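Bd3459 (Bdellovibrio bacteriovorus, PDB 5CEC) is a predatory endopeptidase of the peptidase S13 family, probably with a serine D-Ala-D-Ala carboxypeptidase-like mechanism, and forms a complex with the ankyrin-repeat immunity protein Bd3460. Local coordinates at residues F123-L128 and P209-R214. The protein carries 1 engineered substitution. Residues are numbered along the deposited sequence; the frame is centred on the assembly and turned at random.
Sequences FLISEL and PKIDVR
Ile125 and Leu128 of a helix meet Pro209 and Ile211 of an extended chain. Residues 123-128 are part of helix 118-130, and Leu128 N bonds to Leu124 O at 2.8 Å. Residues 209-211 are extended, pass across one side of this helix and lead into strand 212-218. No hydrogen bond joins the two segments, so the contact is made by apolar side chains.

Ile125 is the centre of it. Its CG2 branch does the touching: this methyl lies anti to the backbone N and is set against the extended chain from Pro209 to Ile211. It is 4.1 Å from Pro209 CB, and the two side chains cross at about a right angle. The same methyl lies 4.0 Å from Lys210 N and 4.2 Å from Ile211 CB. It therefore packs on backbone as well as on side chains. CB of Lys210 points away from the helix, so its backbone N, not its side chain, meets Ile125.

One turn further on, Leu128 meets the tip of Ile211. The contact is methyl to methyl, Leu128 CD1 to Ile211 CD1 at 4.1 Å. With CG1 anti to the backbone N (chi1 -164°), this branch of Ile211 carries CD1 to Leu128, and the two side chains cross obliquely. Ile125 and Leu128, three residues apart, thus hold Ile211 at two points.

Ser126 OG bonds to Ser206 N. Asn129 ND2 donates to Lys210 O and ties the helix to the backbone of the loop. Phe182 of helix 167-182 also touches Ile125, while Tyr191 of helix 188-200 touches Pro209.

Strand 104-109, helix 118-130 and strand 135-141 form a beta-alpha-beta crossover in the mixed sheet, and the loop before edge strand 212-218 lies against its helix.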
loop_
_atom_site.group_PDB
_atom_site.type_symbol
_atom_site.label_atom_id
_atom_site.label_comp_id
_atom_site.label_asym_id
_atom_site.label_seq_id
_atom_site.Cartn_x
_atom_site.Cartn_y
_atom_site.Cartn_z
ATOM N N PHE A 123 -10.728 -13.516 15.363
ATOM C CA PHE A 123 -12.188 -13.369 15.350
ATOM C C PHE A 123 -12.878 -14.719 15.401
ATOM O O PHE A 123 -13.835 -14.902 16.161
ATOM C CB PHE A 123 -12.638 -12.570 14.139
ATOM C CG PHE A 123 -14.123 -12.322 14.100
ATOM C CD1 PHE A 123 -14.743 -11.460 15.016
ATOM C CD2 PHE A 123 -14.916 -12.986 13.198
ATOM C CE1 PHE A 123 -16.114 -11.264 14.998
ATOM C CE2 PHE A 123 -16.293 -12.787 13.180
ATOM C CZ PHE A 123 -16.889 -11.936 14.085
ATOM N N LEU A 124 -12.393 -15.672 14.624
ATOM C CA LEU A 124 -12.990 -16.999 14.658
ATOM C C LEU A 124 -12.895 -17.624 16.056
ATOM O O LEU A 124 -13.854 -18.243 16.528
ATOM C CB LEU A 124 -12.370 -17.924 13.610
ATOM C CG LEU A 124 -12.804 -19.395 13.627
ATOM C CD1 LEU A 124 -14.321 -19.501 13.578
ATOM C CD2 LEU A 124 -12.156 -20.175 12.518
ATOM N N ILE A 125 -11.732 -17.484 16.687
ATOM C CA ILE A 125 -11.551 -18.040 18.027
ATOM C C ILE A 125 -12.473 -17.366 19.031
ATOM O O ILE A 125 -13.092 -18.056 19.872
ATOM C CB ILE A 125 -10.076 -18.031 18.450
ATOM C CG1 ILE A 125 -9.281 -18.987 17.569
ATOM C CG2 ILE A 125 -9.916 -18.424 19.912
ATOM C CD1 ILE A 125 -7.800 -18.752 17.564
ATOM N N SER A 126 -12.553 -16.043 18.965
ATOM C CA SER A 126 -13.531 -15.305 19.778
ATOM C C SER A 126 -14.964 -15.857 19.565
ATOM O O SER A 126 -15.710 -16.095 20.522
ATOM C CB SER A 126 -13.491 -13.818 19.424
ATOM O OG SER A 126 -14.544 -13.125 20.041
ATOM N N GLU A 127 -15.321 -16.089 18.314
ATOM C CA GLU A 127 -16.642 -16.627 17.996
ATOM C C GLU A 127 -16.841 -18.040 18.505
ATOM O O GLU A 127 -17.918 -18.347 19.015
ATOM C CB GLU A 127 -16.877 -16.592 16.484
ATOM C CG GLU A 127 -17.206 -15.186 15.996
ATOM C CD GLU A 127 -18.514 -14.716 16.583
ATOM O OE1 GLU A 127 -19.552 -15.181 16.092
ATOM O OE2 GLU A 127 -18.525 -13.988 17.612
ATOM N N LEU A 128 -15.842 -18.908 18.348
ATOM C CA LEU A 128 -15.938 -20.259 18.907
ATOM C C LEU A 128 -16.195 -20.165 20.404
ATOM O O LEU A 128 -17.110 -20.828 20.925
ATOM C CB LEU A 128 -14.681 -21.087 18.595
ATOM C CG LEU A 128 -14.501 -21.441 17.108
ATOM C CD1 LEU A 128 -13.101 -21.983 16.875
ATOM C CD2 LEU A 128 -15.522 -22.422 16.598
ATOM N N PRO A 209 -9.789 -14.772 24.690
ATOM C CA PRO A 209 -9.942 -15.852 23.741
ATOM C C PRO A 209 -8.950 -16.993 23.951
ATOM O O PRO A 209 -7.757 -16.747 24.136
ATOM C CB PRO A 209 -9.637 -15.156 22.413
ATOM C CG PRO A 209 -8.632 -14.122 22.794
ATOM C CD PRO A 209 -9.172 -13.588 24.080
ATOM N N LYS A 210 -9.435 -18.233 23.903
ATOM C CA LYS A 210 -8.556 -19.393 24.058
ATOM C C LYS A 210 -9.218 -20.626 23.465
ATOM O O LYS A 210 -10.398 -20.870 23.705
ATOM C CB LYS A 210 -8.201 -19.636 25.542
ATOM C CG LYS A 210 -7.159 -20.724 25.772
ATOM C CD LYS A 210 -6.687 -20.774 27.229
ATOM C CE LYS A 210 -5.616 -21.832 27.420
ATOM N NZ LYS A 210 -5.133 -21.890 28.828
ATOM N N ILE A 211 -8.442 -21.413 22.727
ATOM C CA ILE A 211 -8.912 -22.670 22.147
ATOM C C ILE A 211 -7.846 -23.747 22.423
ATOM O O ILE A 211 -6.665 -23.442 22.462
ATOM C CB ILE A 211 -9.188 -22.455 20.626
ATOM C CG1 ILE A 211 -10.036 -23.552 20.018
ATOM C CG2 ILE A 211 -7.931 -22.315 19.809
ATOM C CD1 ILE A 211 -11.500 -23.422 20.368
ATOM N N ASP A 212 -8.269 -24.998 22.593
ATOM C CA ASP A 212 -7.363 -26.135 22.656
ATOM C C ASP A 212 -7.721 -27.046 21.506
ATOM O O ASP A 212 -8.880 -27.365 21.337
ATOM C CB ASP A 212 -7.512 -26.869 23.997
ATOM C CG ASP A 212 -6.375 -26.582 24.941
ATOM O OD1 ASP A 212 -5.334 -27.274 24.827
ATOM O OD2 ASP A 212 -6.524 -25.671 25.790
ATOM N N VAL A 213 -6.742 -27.449 20.705
ATOM C CA VAL A 213 -6.955 -28.339 19.562
ATOM C C VAL A 213 -6.043 -29.565 19.687
ATOM O O VAL A 213 -4.825 -29.413 19.802
ATOM C CB VAL A 213 -6.656 -27.643 18.224
ATOM C CG1 VAL A 213 -6.990 -28.577 17.080
ATOM C CG2 VAL A 213 -7.410 -26.332 18.106
ATOM N N ARG A 214 -6.615 -30.776 19.642
ATOM C CA ARG A 214 -5.798 -31.975 19.855
ATOM C C ARG A 214 -5.149 -32.462 18.570
ATOM O O ARG A 214 -3.921 -32.636 18.544
ATOM C CB ARG A 214 -6.579 -33.115 20.510
ATOM C CG ARG A 214 -5.650 -34.278 20.892
ATOM C CD ARG A 214 -6.192 -35.187 21.977
ATOM N NE ARG A 214 -6.460 -34.498 23.234
ATOM C CZ ARG A 214 -7.209 -34.984 24.225
ATOM N NH1 ARG A 214 -7.806 -36.174 24.124
ATOM N NH2 ARG A 214 -7.377 -34.260 25.331
#